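Local coordinates for phage-like element PBSX protein XepA (Bacillus subtilis, PDB 6IA5) that is of unknown function, does not seem to take part in host cell lysis, and assembles as a pentamer, at residues E[203-214]-E[263-274]. Numbering follows the deposited sequence.
Sequences VEVYGTAEMSEV and IISITGGTLSVK
Strand 203-207 runs antiparallel to 271-274 and strand 211-214 antiparallel to 263-267, so two strand pairs, joined through the turns at 208-210 and 268-270, lie one over the other like layers of a small sandwich. Glu204 and Tyr206 form hydrogen-bonded pairs with Lys274 and Ser272 (Ser272 N to Tyr206 O 2.7 Å). At the turns, Thr208 OG1 takes the place of a backbone carbonyl as acceptor for Thr270 N (3.0 Å, 172°). Gly269 suits its place because its backbone angles and the close backbone of Thr208 and Ala209 would crowd a CB. Glu210 and Met211 together face Thr267 in a classic beta bulge.

Between the layers, branched Leu271 reaches across with CD2 to Val214 CG2 at 3.8 Å and also touches Val205 of its own layer. There, Val203 CG1 presses tightly on Val273 CG1 at 3.5 Å. On the outer side, Tyr206 CG sits between its backbone N and carbonyl carbon (chi1 61°), folding the ring across the neighbouring strand, one face over the small CB of Ser272 in a CH-pi contact. The extended Lys274 chain passes the ring edge, its CD 3.2 Å from Tyr206 OH, and its NZ forms a salt bridge with Glu182.

Strand 247-252 continues the sheet beyond 203-207, and 181-184 pairs with 271-278; in the second subunit Ser222 packs on Tyr206 and hydrogen-bonds the Glu204 carboxylate through its hydroxyl, and Val221 lies against Glu204 and Lys274.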
# COMPACT_ATOMS: atom_id res chain seq x y z
N VAL E 203 0.88 9.58 -38.69
CA VAL E 203 1.14 10.93 -39.17
C VAL E 203 0.14 11.26 -40.28
O VAL E 203 0.07 10.53 -41.27
CB VAL E 203 2.57 11.12 -39.71
CG1 VAL E 203 2.77 12.54 -40.26
CG2 VAL E 203 3.65 10.82 -38.69
N GLU E 204 -0.56 12.38 -40.13
CA GLU E 204 -1.46 12.88 -41.15
C GLU E 204 -0.82 14.05 -41.89
O GLU E 204 -0.24 14.94 -41.28
CB GLU E 204 -2.80 13.31 -40.54
CG GLU E 204 -3.89 13.39 -41.60
CD GLU E 204 -5.23 13.96 -41.19
OE1 GLU E 204 -5.50 14.01 -39.95
OE2 GLU E 204 -6.01 14.35 -42.10
N VAL E 205 -0.93 14.03 -43.23
CA VAL E 205 -0.43 15.07 -44.12
C VAL E 205 -1.66 15.67 -44.82
O VAL E 205 -2.44 14.94 -45.45
CB VAL E 205 0.55 14.49 -45.16
CG1 VAL E 205 1.06 15.57 -46.13
CG2 VAL E 205 1.72 13.75 -44.49
N TYR E 206 -1.85 16.99 -44.69
CA TYR E 206 -3.05 17.62 -45.22
C TYR E 206 -2.83 19.12 -45.42
O TYR E 206 -2.07 19.74 -44.68
CB TYR E 206 -4.25 17.36 -44.31
CG TYR E 206 -4.09 17.91 -42.91
CD1 TYR E 206 -3.38 17.21 -41.95
CD2 TYR E 206 -4.67 19.12 -42.54
CE1 TYR E 206 -3.22 17.70 -40.66
CE2 TYR E 206 -4.54 19.61 -41.24
CZ TYR E 206 -3.81 18.91 -40.31
OH TYR E 206 -3.64 19.36 -39.03
N GLY E 207 -3.53 19.68 -46.41
CA GLY E 207 -3.59 21.11 -46.62
C GLY E 207 -3.91 21.48 -48.07
O GLY E 207 -4.33 20.62 -48.84
N THR E 208 -3.65 22.74 -48.43
CA THR E 208 -4.02 23.29 -49.72
C THR E 208 -2.89 23.15 -50.74
O THR E 208 -3.14 23.30 -51.93
CB THR E 208 -4.42 24.77 -49.63
OG1 THR E 208 -3.34 25.42 -48.96
CG2 THR E 208 -5.67 25.01 -48.82
N ALA E 209 -1.65 22.89 -50.29
CA ALA E 209 -0.52 22.87 -51.20
C ALA E 209 -0.86 22.05 -52.44
O ALA E 209 -1.40 20.95 -52.34
CB ALA E 209 0.71 22.32 -50.52
N GLU E 210 -0.56 22.60 -53.63
CA GLU E 210 -0.86 21.89 -54.87
C GLU E 210 0.22 20.87 -55.17
O GLU E 210 -0.01 19.89 -55.87
CB GLU E 210 -1.00 22.87 -56.04
CG GLU E 210 -2.37 23.54 -56.07
CD GLU E 210 -2.41 24.92 -56.70
OE1 GLU E 210 -1.38 25.33 -57.29
OE2 GLU E 210 -3.48 25.57 -56.59
N MET E 211 1.43 21.14 -54.68
CA MET E 211 2.58 20.26 -54.84
C MET E 211 3.34 20.31 -53.51
O MET E 211 3.48 21.39 -52.93
CB MET E 211 3.46 20.79 -55.98
CG MET E 211 4.89 20.38 -55.92
SD MET E 211 5.09 18.95 -56.95
CE MET E 211 6.29 18.05 -55.97
N SER E 212 3.74 19.14 -53.02
CA SER E 212 4.54 19.04 -51.81
C SER E 212 5.22 17.68 -51.77
O SER E 212 4.74 16.71 -52.36
CB SER E 212 3.74 19.29 -50.55
OG SER E 212 2.64 18.39 -50.48
N GLU E 213 6.38 17.65 -51.11
CA GLU E 213 7.05 16.39 -50.83
C GLU E 213 7.46 16.36 -49.36
O GLU E 213 8.14 17.27 -48.88
CB GLU E 213 8.25 16.19 -51.76
CG GLU E 213 8.96 14.86 -51.47
CD GLU E 213 9.91 14.41 -52.57
OE1 GLU E 213 10.63 15.29 -53.07
OE2 GLU E 213 9.92 13.18 -52.93
N VAL E 214 7.04 15.29 -48.67
CA VAL E 214 7.42 15.06 -47.28
C VAL E 214 8.34 13.85 -47.23
O VAL E 214 8.01 12.81 -47.79
CB VAL E 214 6.20 14.87 -46.38
CG1 VAL E 214 6.60 14.65 -44.92
CG2 VAL E 214 5.22 16.02 -46.52
N ILE E 263 9.39 18.81 -44.87
CA ILE E 263 8.88 19.26 -46.15
C ILE E 263 10.07 19.62 -47.03
O ILE E 263 10.77 20.58 -46.75
CB ILE E 263 7.87 20.41 -45.99
CG1 ILE E 263 6.64 19.96 -45.19
CG2 ILE E 263 7.46 20.94 -47.35
CD1 ILE E 263 5.73 21.07 -44.75
N ILE E 264 10.28 18.79 -48.07
CA ILE E 264 11.39 18.90 -49.00
C ILE E 264 11.09 20.03 -49.97
O ILE E 264 11.97 20.81 -50.34
CB ILE E 264 11.60 17.56 -49.75
CG1 ILE E 264 12.13 16.47 -48.82
CG2 ILE E 264 12.52 17.73 -50.97
CD1 ILE E 264 13.47 16.82 -48.18
N SER E 265 9.83 20.10 -50.40
CA SER E 265 9.38 21.15 -51.30
C SER E 265 7.87 21.32 -51.15
O SER E 265 7.16 20.40 -50.73
CB SER E 265 9.75 20.84 -52.71
OG SER E 265 9.06 19.70 -53.15
N ILE E 266 7.41 22.52 -51.49
CA ILE E 266 6.01 22.89 -51.44
C ILE E 266 5.79 24.09 -52.38
O ILE E 266 6.61 25.00 -52.40
CB ILE E 266 5.62 23.19 -49.98
CG1 ILE E 266 4.15 23.60 -49.82
CG2 ILE E 266 6.55 24.19 -49.35
CD1 ILE E 266 3.73 23.70 -48.39
N THR E 267 4.70 24.04 -53.17
CA THR E 267 4.23 25.21 -53.90
C THR E 267 2.70 25.21 -53.93
O THR E 267 2.05 24.15 -53.90
CB THR E 267 4.74 25.25 -55.36
OG1 THR E 267 4.39 24.06 -56.07
CG2 THR E 267 6.23 25.49 -55.48
N GLY E 268 2.14 26.42 -54.01
CA GLY E 268 0.74 26.61 -54.36
C GLY E 268 -0.20 26.38 -53.17
O GLY E 268 -1.28 25.84 -53.34
N GLY E 269 0.21 26.79 -51.98
CA GLY E 269 -0.61 26.58 -50.80
C GLY E 269 0.24 26.18 -49.59
O GLY E 269 1.46 26.32 -49.61
N THR E 270 -0.43 25.70 -48.54
CA THR E 270 0.27 25.35 -47.32
C THR E 270 0.01 23.88 -46.98
O THR E 270 -0.86 23.22 -47.56
CB THR E 270 -0.13 26.30 -46.18
OG1 THR E 270 -1.53 26.11 -46.04
CG2 THR E 270 0.18 27.76 -46.47
N LEU E 271 0.78 23.37 -46.01
CA LEU E 271 0.70 21.97 -45.62
C LEU E 271 0.88 21.85 -44.12
O LEU E 271 1.77 22.47 -43.55
CB LEU E 271 1.77 21.17 -46.39
CG LEU E 271 1.57 19.64 -46.40
CD1 LEU E 271 0.42 19.26 -47.33
CD2 LEU E 271 2.84 18.93 -46.84
N SER E 272 -0.00 21.08 -43.49
CA SER E 272 0.16 20.69 -42.10
C SER E 272 0.58 19.22 -42.04
O SER E 272 0.15 18.41 -42.85
CB SER E 272 -1.12 20.91 -41.33
OG SER E 272 -1.45 22.30 -41.28
N VAL E 273 1.43 18.90 -41.06
CA VAL E 273 1.87 17.54 -40.79
C VAL E 273 1.82 17.33 -39.29
O VAL E 273 2.57 17.95 -38.54
CB VAL E 273 3.28 17.27 -41.35
CG1 VAL E 273 3.66 15.81 -41.12
CG2 VAL E 273 3.41 17.62 -42.83
N LYS E 274 0.89 16.47 -38.86
CA LYS E 274 0.66 16.28 -37.44
C LYS E 274 0.42 14.80 -37.20
O LYS E 274 -0.10 14.11 -38.08
CB LYS E 274 -0.59 17.05 -36.99
CG LYS E 274 -0.49 18.55 -37.22
CD LYS E 274 -1.57 19.33 -36.53
CE LYS E 274 -1.48 20.81 -36.86
NZ LYS E 274 -2.66 21.51 -36.30
O HOH W 1 -3.01 22.32 -43.53
O HOH W 2 -2.86 24.07 -45.82
O HOH W 3 10.34 17.69 -53.96